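PDB 3G9K: capsule biosynthesis protein capD from Bacillus anthracis, which cleaves the poly-gamma-D-glutamate capsule and joins it by an amide bond to meso-diaminopimelic acid of the peptidoglycan. Local coordinates for the interface of chains B and A. Residues are numbered along the deposited sequence; one frame, centred on the assembly and turned at random. Chains: chain A, Capsule biosynthesis protein capD; chain B, Capsule biosynthesis protein capD.

The interface of chains B and A. Residues chain B 268-269, 272; chain A 109, 111, 116, 118, 122, 130.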
# COMPACT_ATOMS: atom_id res chain seq x y z
N MSE B 268 -17.33 -16.29 -8.79
CA MSE B 268 -17.51 -14.83 -8.85
C MSE B 268 -18.75 -14.39 -8.09
O MSE B 268 -18.69 -13.45 -7.29
CB MSE B 268 -17.57 -14.33 -10.29
CG MSE B 268 -16.24 -14.38 -11.01
SE MSE B 268 -16.34 -13.80 -12.86
CE MSE B 268 -16.86 -11.96 -12.60
N SER B 269 -19.82 -15.09 -8.33
CA SER B 269 -21.06 -14.72 -7.68
C SER B 269 -20.96 -14.87 -6.15
O SER B 269 -21.41 -14.00 -5.42
CB SER B 269 -22.24 -15.52 -8.25
OG SER B 269 -23.43 -15.15 -7.59
N GLU B 272 -18.98 -12.08 -4.77
CA GLU B 272 -19.69 -10.84 -4.77
C GLU B 272 -20.51 -10.77 -3.54
O GLU B 272 -20.70 -9.74 -2.98
CB GLU B 272 -20.62 -10.74 -5.96
CG GLU B 272 -21.31 -9.41 -6.13
CD GLU B 272 -22.56 -9.22 -5.27
OE1 GLU B 272 -23.23 -10.20 -4.97
OE2 GLU B 272 -22.84 -8.09 -4.90
N PHE A 109 -11.11 -10.11 -10.90
CA PHE A 109 -12.43 -9.47 -10.99
C PHE A 109 -12.78 -8.79 -9.68
O PHE A 109 -12.40 -9.26 -8.60
CB PHE A 109 -13.51 -10.51 -11.31
CG PHE A 109 -13.61 -11.60 -10.28
CD1 PHE A 109 -12.88 -12.77 -10.42
CD2 PHE A 109 -14.41 -11.45 -9.17
CE1 PHE A 109 -12.96 -13.77 -9.47
CE2 PHE A 109 -14.49 -12.44 -8.21
CZ PHE A 109 -13.77 -13.61 -8.37
N PHE A 111 -16.26 -6.24 -7.84
CA PHE A 111 -17.67 -5.86 -7.95
C PHE A 111 -17.92 -4.46 -7.42
O PHE A 111 -17.34 -4.06 -6.42
CB PHE A 111 -18.52 -6.87 -7.21
CG PHE A 111 -18.47 -8.23 -7.82
CD1 PHE A 111 -17.55 -9.17 -7.38
CD2 PHE A 111 -19.30 -8.55 -8.87
CE1 PHE A 111 -17.49 -10.42 -7.96
CE2 PHE A 111 -19.24 -9.80 -9.45
CZ PHE A 111 -18.33 -10.73 -8.98
N ALA A 116 -19.80 -6.42 -12.40
CA ALA A 116 -18.59 -7.20 -12.19
C ALA A 116 -17.54 -6.65 -13.16
O ALA A 116 -17.71 -6.68 -14.37
CB ALA A 116 -18.85 -8.67 -12.42
N THR A 118 -13.94 -6.95 -14.80
CA THR A 118 -13.21 -8.14 -15.17
C THR A 118 -11.96 -7.69 -15.90
O THR A 118 -12.01 -6.77 -16.70
CB THR A 118 -14.09 -9.07 -16.07
OG1 THR A 118 -15.06 -9.77 -15.25
CG2 THR A 118 -13.24 -10.04 -16.76
N LEU A 122 -14.58 -12.07 -20.64
CA LEU A 122 -15.23 -13.33 -20.30
C LEU A 122 -16.12 -13.88 -21.44
O LEU A 122 -16.61 -13.13 -22.29
CB LEU A 122 -16.09 -13.18 -19.05
CG LEU A 122 -15.42 -12.92 -17.70
CD1 LEU A 122 -16.37 -13.34 -16.59
CD2 LEU A 122 -14.09 -13.64 -17.54
N LEU A 130 -23.98 -14.97 -15.06
CA LEU A 130 -23.93 -13.78 -14.21
C LEU A 130 -25.10 -12.85 -14.52
O LEU A 130 -25.64 -12.22 -13.62
CB LEU A 130 -22.59 -13.05 -14.36
CG LEU A 130 -21.35 -13.85 -13.93
CD1 LEU A 130 -20.07 -13.22 -14.46
CD2 LEU A 130 -21.29 -13.98 -12.41
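B:Met268, a selenomethionine on helix 264-284, inserts its side chain among apolar groups of chain A and buries 105 Å² of the 213 Å² hidden in this patch. Its CG lies over the face of the A:Phe109 ring, 3.5 Å from the ring centroid, a CH-pi contact. Beyond CG the chain bends (chi3 63°), which brings the terminal methyl CE against A:Ala116 CB at 3.9 Å and beside CB of A:Phe109. The selenium meets A:Leu122 tip to tip, with SE 3.8 Å from CD1, whereas A:Leu130 runs across the side chain at about a right angle, its CD1 3.9 Å from CE. Strands 109-112 and 115-118, the A:Leu122 loop and helix 124-131 thus all contribute walls to one socket.

One helical turn on, B:Glu272 hides less, 26 Å², yet still packs closely. Its CB sits over the centre of the A:Phe111 ring, 3.5 Å from its centroid, while B:Met268 CB approaches that ring in plane at its edge. With CG anti to the backbone N (chi1 -174°), both methylenes lie over the ring face; the bend at chi2 (-82°) then carries the carboxylate away from it. B:Ser269 marks the loose margin: its nearest approach is 4.5 Å, from N to A:Leu130 CD2, and it hides 5 Å².

The centre of the patch lies about 23 Å from the nucleophile A:Thr1; the patch is likely structural, helping to hold together the two chains cut from one precursor.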